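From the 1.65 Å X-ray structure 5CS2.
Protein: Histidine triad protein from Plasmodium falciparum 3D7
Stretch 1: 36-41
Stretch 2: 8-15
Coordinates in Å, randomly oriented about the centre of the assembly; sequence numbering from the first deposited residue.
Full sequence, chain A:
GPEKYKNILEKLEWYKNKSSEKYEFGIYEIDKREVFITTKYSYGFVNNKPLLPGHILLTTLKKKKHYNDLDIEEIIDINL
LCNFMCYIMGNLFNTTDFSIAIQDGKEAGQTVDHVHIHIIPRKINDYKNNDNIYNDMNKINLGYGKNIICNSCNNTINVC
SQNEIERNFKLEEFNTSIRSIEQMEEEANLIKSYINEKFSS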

# COMPACT_ATOMS: atom_id res chain seq x y z
N PHE A 36 19.14 -2.10 -0.19
CA PHE A 36 19.21 -3.46 0.38
C PHE A 36 18.56 -4.53 -0.51
O PHE A 36 18.74 -5.72 -0.27
CB PHE A 36 18.64 -3.47 1.80
CG PHE A 36 17.29 -2.80 1.92
CD1 PHE A 36 16.13 -3.45 1.49
CD2 PHE A 36 17.17 -1.54 2.49
CE1 PHE A 36 14.88 -2.82 1.59
CE2 PHE A 36 15.92 -0.94 2.64
CZ PHE A 36 14.78 -1.57 2.17
N ILE A 37 17.74 -4.13 -1.53
CA ILE A 37 17.13 -5.11 -2.41
C ILE A 37 16.77 -4.44 -3.74
O ILE A 37 16.32 -3.29 -3.73
CB ILE A 37 15.86 -5.78 -1.77
CG1 ILE A 37 15.36 -6.99 -2.60
CG2 ILE A 37 14.72 -4.75 -1.52
CD1 ILE A 37 14.42 -8.00 -1.79
N THR A 38 16.90 -5.18 -4.82
CA THR A 38 16.50 -4.81 -6.17
C THR A 38 15.68 -5.96 -6.72
O THR A 38 16.05 -7.12 -6.56
CB THR A 38 17.75 -4.50 -7.05
OG1 THR A 38 18.55 -3.54 -6.36
CG2 THR A 38 17.37 -3.95 -8.42
N THR A 39 14.54 -5.62 -7.36
CA THR A 39 13.60 -6.58 -7.95
C THR A 39 13.47 -6.25 -9.44
O THR A 39 14.17 -5.36 -9.93
CB THR A 39 12.24 -6.57 -7.20
OG1 THR A 39 11.58 -5.34 -7.53
CG2 THR A 39 12.41 -6.67 -5.68
N LYS A 40 12.58 -6.96 -10.14
CA LYS A 40 12.36 -6.75 -11.57
C LYS A 40 11.96 -5.30 -11.87
O LYS A 40 12.41 -4.75 -12.87
CB LYS A 40 11.29 -7.73 -12.09
CG LYS A 40 11.10 -7.70 -13.60
CD LYS A 40 10.17 -8.80 -14.08
CE LYS A 40 10.01 -8.80 -15.58
NZ LYS A 40 9.24 -9.98 -16.06
N TYR A 41 11.14 -4.67 -11.00
CA TYR A 41 10.63 -3.30 -11.20
C TYR A 41 10.87 -2.32 -10.07
O TYR A 41 10.57 -1.14 -10.22
CB TYR A 41 9.12 -3.36 -11.49
CG TYR A 41 8.73 -4.17 -12.70
CD1 TYR A 41 8.85 -3.64 -13.98
CD2 TYR A 41 8.21 -5.45 -12.57
CE1 TYR A 41 8.49 -4.39 -15.11
CE2 TYR A 41 7.81 -6.19 -13.68
CZ TYR A 41 7.99 -5.67 -14.95
OH TYR A 41 7.62 -6.42 -16.04
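Stretch 2 (8-15) ILEKLEWY

Residues 36-38 form the last part of a strand that begins earlier in the chain, and residues 39-41 continue from it as loop. Stretch 2 enters as a helix, with Leu12 N bonded to Ile8 O at 2.8 Å, and then unwinds. Glu13 is the first residue to leave helical geometry. Its phi/psi of 61/33° places it in the left-handed region, and two bonds fold back into the last turn, from Glu13 N to Glu10 O (3.0 Å) and from Trp14 N to Leu9 O (3.0 Å), completing a Schellman motif. Trp14 and Tyr15 then adopt extended backbone angles. The two stretches have their closest CA atoms at Thr39 and Leu12, 5.3 Å apart. Here Leu12 O accepts a hydrogen bond from Lys40 N at 3.0 Å, with an angle of 145° at the hydrogen, so that the turn ending the helix is tied directly to the loop following the strand.

The side chains extend this junction in both directions along stretch 1. Beside the backbone bond, Thr39 CB lies 3.9 Å from Leu12 CB. Further on, the all-trans side chain of Lys40 reaches Glu13, where Lys40 NZ and Glu13 OE2 form a salt bridge at 3.2 Å; both residues are exposed. On the strand side, Ile37 makes the apolar contacts: Ile37 CD1 packs 4.1 Å from Leu9 CD2, while Ile37 CG1 approaches Trp14 CD1 obliquely at 3.6 Å. Thr38 O meets the edge of the same indole, near its plane, 3.5 Å from Trp14 CD1. Two waters link the indole nitrogen to the strand backbone: one accepts from Trp14 NE1 (2.8 Å) and donates to Phe36 O (3.1 Å), and the other accepts from Thr38 N (3.0 Å) and, weakly, from Trp14 NE1 (3.2 Å).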

# COMPACT_ATOMS: atom_id res chain seq x y z
N ILE A 8 7.32 -15.21 -3.21
CA ILE A 8 7.24 -13.79 -3.57
C ILE A 8 8.55 -13.39 -4.28
O ILE A 8 8.51 -12.77 -5.34
CB ILE A 8 6.99 -12.93 -2.31
CG1 ILE A 8 5.50 -13.02 -1.88
CG2 ILE A 8 7.46 -11.44 -2.48
CD1 ILE A 8 5.14 -12.20 -0.59
N LEU A 9 9.71 -13.80 -3.72
CA LEU A 9 11.02 -13.50 -4.30
C LEU A 9 11.17 -14.03 -5.71
O LEU A 9 11.71 -13.35 -6.58
CB LEU A 9 12.16 -13.96 -3.37
CG LEU A 9 12.33 -13.19 -2.07
CD1 LEU A 9 13.34 -13.87 -1.21
CD2 LEU A 9 12.82 -11.74 -2.30
N GLU A 10 10.58 -15.21 -5.98
CA GLU A 10 10.58 -15.78 -7.32
C GLU A 10 9.77 -14.87 -8.24
O GLU A 10 10.24 -14.54 -9.33
CB GLU A 10 10.02 -17.22 -7.30
CG GLU A 10 10.90 -18.19 -6.50
CD GLU A 10 10.30 -19.52 -6.06
OE1 GLU A 10 9.06 -19.64 -5.97
OE2 GLU A 10 11.09 -20.45 -5.76
N LYS A 11 8.60 -14.39 -7.76
CA LYS A 11 7.75 -13.48 -8.54
C LYS A 11 8.43 -12.14 -8.79
O LYS A 11 8.19 -11.51 -9.83
CB LYS A 11 6.38 -13.29 -7.86
CG LYS A 11 5.55 -14.56 -7.86
CD LYS A 11 4.21 -14.41 -7.17
CE LYS A 11 3.44 -15.71 -7.17
NZ LYS A 11 3.03 -16.14 -8.54
N LEU A 12 9.28 -11.70 -7.83
CA LEU A 12 10.02 -10.44 -7.93
C LEU A 12 11.28 -10.62 -8.78
O LEU A 12 12.02 -9.65 -9.01
CB LEU A 12 10.41 -9.90 -6.53
CG LEU A 12 9.28 -9.46 -5.57
CD1 LEU A 12 9.80 -9.23 -4.20
CD2 LEU A 12 8.63 -8.19 -6.07
N GLU A 13 11.58 -11.87 -9.20
CA GLU A 13 12.76 -12.24 -9.99
C GLU A 13 14.05 -11.90 -9.23
O GLU A 13 15.07 -11.56 -9.84
CB GLU A 13 12.70 -11.65 -11.42
CG GLU A 13 11.50 -12.14 -12.21
CD GLU A 13 11.57 -12.07 -13.73
OE1 GLU A 13 12.64 -11.71 -14.27
OE2 GLU A 13 10.54 -12.37 -14.37
N TRP A 14 14.01 -12.02 -7.90
CA TRP A 14 15.17 -11.73 -7.07
C TRP A 14 16.18 -12.89 -7.04
O TRP A 14 15.81 -14.07 -7.12
CB TRP A 14 14.74 -11.38 -5.65
CG TRP A 14 15.86 -11.10 -4.69
CD1 TRP A 14 16.46 -9.90 -4.46
CD2 TRP A 14 16.52 -12.05 -3.84
NE1 TRP A 14 17.47 -10.04 -3.54
CE2 TRP A 14 17.53 -11.35 -3.14
CE3 TRP A 14 16.40 -13.44 -3.64
CZ2 TRP A 14 18.36 -11.97 -2.19
CZ3 TRP A 14 17.24 -14.06 -2.72
CH2 TRP A 14 18.18 -13.32 -1.99
N TYR A 15 17.45 -12.53 -6.86
CA TYR A 15 18.55 -13.45 -6.62
C TYR A 15 19.58 -12.70 -5.79
O TYR A 15 19.61 -11.46 -5.83
CB TYR A 15 19.14 -14.05 -7.91
CG TYR A 15 19.60 -13.03 -8.92
CD1 TYR A 15 20.90 -12.51 -8.88
CD2 TYR A 15 18.77 -12.62 -9.97
CE1 TYR A 15 21.34 -11.59 -9.83
CE2 TYR A 15 19.20 -11.70 -10.92
CZ TYR A 15 20.49 -11.20 -10.85
OH TYR A 15 20.91 -10.28 -11.79
O HOH W 1 18.95 -7.33 -4.46
O HOH W 2 19.11 -8.31 -1.98